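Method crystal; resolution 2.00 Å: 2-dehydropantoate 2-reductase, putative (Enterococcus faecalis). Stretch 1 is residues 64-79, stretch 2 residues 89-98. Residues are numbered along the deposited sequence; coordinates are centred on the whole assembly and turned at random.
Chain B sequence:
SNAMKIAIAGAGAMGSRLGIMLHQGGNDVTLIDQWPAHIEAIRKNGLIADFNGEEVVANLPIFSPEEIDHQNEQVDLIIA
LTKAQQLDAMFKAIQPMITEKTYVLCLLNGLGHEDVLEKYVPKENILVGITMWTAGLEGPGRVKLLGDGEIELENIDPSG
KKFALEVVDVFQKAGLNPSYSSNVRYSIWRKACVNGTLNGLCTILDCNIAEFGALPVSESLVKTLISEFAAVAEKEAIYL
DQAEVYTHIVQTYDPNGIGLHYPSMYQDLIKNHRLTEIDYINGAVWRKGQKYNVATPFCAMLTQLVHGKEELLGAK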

# COMPACT_ATOMS: atom_id res chain seq x y z
N SER B 64 -33.27 21.22 -14.14
CA SER B 64 -32.21 20.23 -14.22
C SER B 64 -30.93 20.96 -14.61
O SER B 64 -31.00 22.05 -15.19
N PRO B 65 -29.75 20.40 -14.28
CA PRO B 65 -28.51 21.07 -14.65
C PRO B 65 -28.39 21.35 -16.17
O PRO B 65 -27.93 22.42 -16.56
N GLU B 66 -28.85 20.43 -17.00
CA GLU B 66 -28.69 20.58 -18.45
C GLU B 66 -29.54 21.70 -19.06
O GLU B 66 -29.23 22.18 -20.15
N GLU B 67 -30.59 22.11 -18.34
CA GLU B 67 -31.49 23.19 -18.76
C GLU B 67 -30.94 24.59 -18.52
O GLU B 67 -31.42 25.56 -19.10
N ILE B 68 -29.96 24.70 -17.63
CA ILE B 68 -29.46 26.00 -17.19
C ILE B 68 -28.72 26.72 -18.31
O ILE B 68 -27.85 26.15 -18.96
N ASP B 69 -29.06 27.98 -18.53
CA ASP B 69 -28.33 28.79 -19.49
C ASP B 69 -28.30 30.25 -19.05
O ASP B 69 -28.75 30.58 -17.94
N HIS B 70 -27.80 31.12 -19.92
CA HIS B 70 -27.63 32.52 -19.56
C HIS B 70 -28.94 33.31 -19.50
O HIS B 70 -28.93 34.50 -19.18
N GLN B 71 -30.06 32.64 -19.72
CA GLN B 71 -31.35 33.26 -19.41
C GLN B 71 -31.81 32.99 -17.97
O GLN B 71 -32.78 33.57 -17.50
N ASN B 72 -31.08 32.11 -17.28
CA ASN B 72 -31.32 31.90 -15.85
C ASN B 72 -30.81 33.05 -15.00
O ASN B 72 -29.91 33.78 -15.42
N GLU B 73 -31.38 33.19 -13.81
CA GLU B 73 -31.01 34.25 -12.88
C GLU B 73 -29.59 34.04 -12.40
O GLU B 73 -29.16 32.90 -12.22
N GLN B 74 -28.86 35.13 -12.18
CA GLN B 74 -27.54 35.08 -11.55
C GLN B 74 -27.76 35.25 -10.06
O GLN B 74 -28.56 36.08 -9.63
N VAL B 75 -27.07 34.45 -9.25
CA VAL B 75 -27.39 34.38 -7.83
C VAL B 75 -26.23 34.85 -6.95
O VAL B 75 -25.07 34.89 -7.39
N ASP B 76 -26.56 35.20 -5.71
CA ASP B 76 -25.57 35.62 -4.73
C ASP B 76 -24.88 34.42 -4.07
O ASP B 76 -23.71 34.49 -3.70
N LEU B 77 -25.62 33.32 -3.89
CA LEU B 77 -25.14 32.18 -3.10
C LEU B 77 -25.59 30.90 -3.74
O LEU B 77 -26.74 30.77 -4.13
N ILE B 78 -24.67 29.95 -3.85
CA ILE B 78 -25.04 28.59 -4.21
C ILE B 78 -24.72 27.71 -3.01
O ILE B 78 -23.63 27.81 -2.43
N ILE B 79 -25.68 26.88 -2.62
CA ILE B 79 -25.47 25.90 -1.57
C ILE B 79 -25.27 24.55 -2.23
O ILE B 79 -26.17 24.04 -2.90
N ALA B 89 -19.71 18.04 -12.57
CA ALA B 89 -20.66 18.18 -13.66
C ALA B 89 -21.81 19.14 -13.31
O ALA B 89 -22.27 19.89 -14.15
N MSE B 90 -22.24 19.11 -12.05
CA MSE B 90 -23.24 20.05 -11.55
C MSE B 90 -22.75 21.51 -11.62
O MSE B 90 -23.48 22.39 -12.08
N PHE B 91 -21.53 21.76 -11.19
CA PHE B 91 -21.06 23.14 -11.20
C PHE B 91 -20.72 23.67 -12.59
O PHE B 91 -20.97 24.84 -12.89
N LYS B 92 -20.22 22.79 -13.46
CA LYS B 92 -20.03 23.15 -14.85
C LYS B 92 -21.36 23.59 -15.47
O LYS B 92 -21.41 24.59 -16.17
N ALA B 93 -22.42 22.84 -15.20
CA ALA B 93 -23.75 23.14 -15.74
C ALA B 93 -24.38 24.44 -15.22
O ALA B 93 -25.12 25.10 -15.95
N ILE B 94 -24.10 24.78 -13.96
CA ILE B 94 -24.75 25.97 -13.37
C ILE B 94 -23.92 27.24 -13.45
O ILE B 94 -24.37 28.29 -13.03
N GLN B 95 -22.72 27.15 -14.04
CA GLN B 95 -21.92 28.33 -14.38
C GLN B 95 -22.68 29.57 -14.88
O GLN B 95 -22.35 30.67 -14.46
N PRO B 96 -23.67 29.40 -15.80
CA PRO B 96 -24.41 30.61 -16.20
C PRO B 96 -25.03 31.42 -15.05
O PRO B 96 -25.34 32.61 -15.22
N MSE B 97 -25.17 30.81 -13.87
CA MSE B 97 -25.78 31.50 -12.73
C MSE B 97 -24.75 32.14 -11.82
O MSE B 97 -25.11 32.81 -10.85
N ILE B 98 -23.48 31.95 -12.16
CA ILE B 98 -22.37 32.44 -11.36
C ILE B 98 -21.80 33.73 -11.95
O ILE B 98 -21.58 33.81 -13.16

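Along stretch 2, A89 makes no contact, and the first to engage is M90, a selenomethionine. Its CA-to-CB bond points sideways, but chi1 t, chi2 p and chi3 p bring CE to 3.8 Å from P65 CG. F91, chi1 -85°, starts away from stretch 1; its ring nevertheless returns, CZ lying 3.6 Å from I78 CG2. A93 points toward P65, their CB atoms 3.6 Å apart, so a methyl suffices to fill this close approach of the backbones. The A93 carbonyl also receives water 1, its oxygen 2.6 Å from A93 O and 2.6 Å from I68 O, bridging the stretches. I94, p then t, sets CD1 3.9 Å from I78 CG2 and CG2 4.2 Å from CG1 of I68 (m, m).

P96 points in: its CG lies 4.0 Å from I68 CG2, and its CB sits 3.7 Å from the H70 ring centroid, 22° off the normal, a CH-pi contact over the face. Water 3 links P96 O (2.8 Å) with Q74 NE2 (2.7 Å).

M97, also selenomethionine, is the most covered residue. With chi1 m and chi2 t, its CG meets I68 CG2 at 3.9 Å and its CE meets V75 CG1 at 3.9 Å, while V75 N donates to M97 O at 3.0 Å and 164°. Finally, I98 (m, t) places CG1 3.6 Å from I78 CD1.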

# COMPACT_ATOMS: atom_id res chain seq x y z
CB SER B 64 -32.55 19.12 -15.23
OG SER B 64 -32.45 19.60 -16.56
CB PRO B 65 -27.43 20.09 -14.19
CG PRO B 65 -28.08 19.32 -13.09
CD PRO B 65 -29.49 19.15 -13.53
CB GLU B 66 -28.91 19.24 -19.19
CG GLU B 66 -30.25 18.55 -18.93
CD GLU B 66 -30.20 17.48 -17.83
OE1 GLU B 66 -30.93 16.47 -17.97
OE2 GLU B 66 -29.43 17.63 -16.84
CB GLU B 67 -32.80 23.10 -17.98
CG GLU B 67 -33.79 22.14 -18.54
CD GLU B 67 -35.08 22.12 -17.73
OE1 GLU B 67 -36.17 22.08 -18.37
OE2 GLU B 67 -35.02 22.15 -16.48
CB ILE B 68 -28.57 25.86 -15.91
CG1 ILE B 68 -29.35 25.21 -14.76
CG2 ILE B 68 -27.97 27.21 -15.50
CD1 ILE B 68 -30.50 26.07 -14.20
CB ASP B 69 -28.91 28.64 -20.92
CG ASP B 69 -30.37 29.05 -21.02
OD1 ASP B 69 -30.84 29.94 -20.27
OD2 ASP B 69 -31.05 28.48 -21.89
CB HIS B 70 -26.53 33.19 -20.40
CG HIS B 70 -25.16 32.96 -19.85
ND1 HIS B 70 -24.48 31.77 -20.03
CD2 HIS B 70 -24.37 33.74 -19.08
CE1 HIS B 70 -23.31 31.85 -19.41
NE2 HIS B 70 -23.22 33.02 -18.82
CB GLN B 71 -32.41 32.85 -20.43
CG GLN B 71 -32.04 33.37 -21.84
CD GLN B 71 -33.19 33.34 -22.79
OE1 GLN B 71 -34.35 33.28 -22.39
NE2 GLN B 71 -32.89 33.37 -24.09
CB ASN B 72 -30.73 30.57 -15.39
CG ASN B 72 -31.59 29.40 -15.79
OD1 ASN B 72 -32.60 29.10 -15.15
ND2 ASN B 72 -31.21 28.74 -16.87
CB GLU B 73 -31.94 34.24 -11.66
CG GLU B 73 -33.39 34.62 -11.96
CD GLU B 73 -33.67 36.08 -11.70
OE1 GLU B 73 -33.73 36.48 -10.50
OE2 GLU B 73 -33.84 36.84 -12.68
CB GLN B 74 -26.65 36.20 -12.10
CG GLN B 74 -26.41 36.10 -13.61
CD GLN B 74 -25.52 37.22 -14.14
OE1 GLN B 74 -25.70 38.40 -13.79
NE2 GLN B 74 -24.55 36.86 -14.99
CB VAL B 75 -27.84 32.96 -7.41
CG1 VAL B 75 -29.11 32.54 -8.16
CG2 VAL B 75 -26.72 31.93 -7.64
CB ASP B 76 -26.26 36.46 -3.65
CG ASP B 76 -27.08 37.62 -4.24
OD1 ASP B 76 -26.49 38.43 -4.99
OD2 ASP B 76 -28.29 37.73 -3.97
CB LEU B 77 -25.65 32.22 -1.65
CG LEU B 77 -25.30 31.05 -0.70
CD1 LEU B 77 -23.79 31.01 -0.42
CD2 LEU B 77 -26.09 31.13 0.62
CB ILE B 78 -24.28 28.08 -5.47
CG1 ILE B 78 -24.59 28.97 -6.69
CG2 ILE B 78 -24.69 26.59 -5.82
CD1 ILE B 78 -23.62 28.74 -7.86
CB ILE B 79 -26.64 25.84 -0.55
CG1 ILE B 79 -26.77 27.18 0.17
CG2 ILE B 79 -26.37 24.68 0.46
CD1 ILE B 79 -28.15 27.44 0.83
CB ALA B 89 -21.21 16.82 -14.07
CB MSE B 90 -23.64 19.70 -10.11
CG MSE B 90 -24.39 20.81 -9.37
SE MSE B 90 -26.22 21.10 -10.07
CE MSE B 90 -27.15 19.45 -9.36
CB PHE B 91 -20.00 23.42 -10.12
CG PHE B 91 -20.63 23.76 -8.79
CD1 PHE B 91 -21.22 22.77 -8.01
CD2 PHE B 91 -20.70 25.09 -8.36
CE1 PHE B 91 -21.85 23.10 -6.79
CE2 PHE B 91 -21.32 25.42 -7.16
CZ PHE B 91 -21.90 24.42 -6.38
CB LYS B 92 -19.42 22.01 -15.66
CG LYS B 92 -18.91 22.49 -17.02
CD LYS B 92 -18.29 21.40 -17.83
CE LYS B 92 -17.80 21.98 -19.17
NZ LYS B 92 -17.62 20.90 -20.19
CB ALA B 93 -24.70 21.96 -15.49
CB ILE B 94 -25.30 25.71 -11.95
CG1 ILE B 94 -24.17 25.48 -10.95
CG2 ILE B 94 -26.24 24.51 -11.98
CD1 ILE B 94 -24.72 25.28 -9.49
CB GLN B 95 -20.84 27.99 -15.41
CG GLN B 95 -19.61 27.40 -14.79
CD GLN B 95 -18.49 27.26 -15.79
OE1 GLN B 95 -17.49 27.96 -15.70
NE2 GLN B 95 -18.66 26.36 -16.76
CB PRO B 96 -25.51 30.07 -17.14
CG PRO B 96 -24.95 28.78 -17.65
CD PRO B 96 -24.14 28.21 -16.51
CB MSE B 97 -26.68 30.54 -11.93
CG MSE B 97 -27.78 29.94 -12.77
SE MSE B 97 -28.84 28.65 -11.72
CE MSE B 97 -30.06 29.91 -10.82
CB ILE B 98 -21.23 31.36 -11.26
CG1 ILE B 98 -21.77 30.08 -10.61
CG2 ILE B 98 -20.02 31.90 -10.47
CD1 ILE B 98 -20.83 28.85 -10.75
O HOH W 1 -25.88 24.55 -18.35
O HOH W 2 -27.34 33.89 -16.35
O HOH W 3 -23.29 34.48 -15.16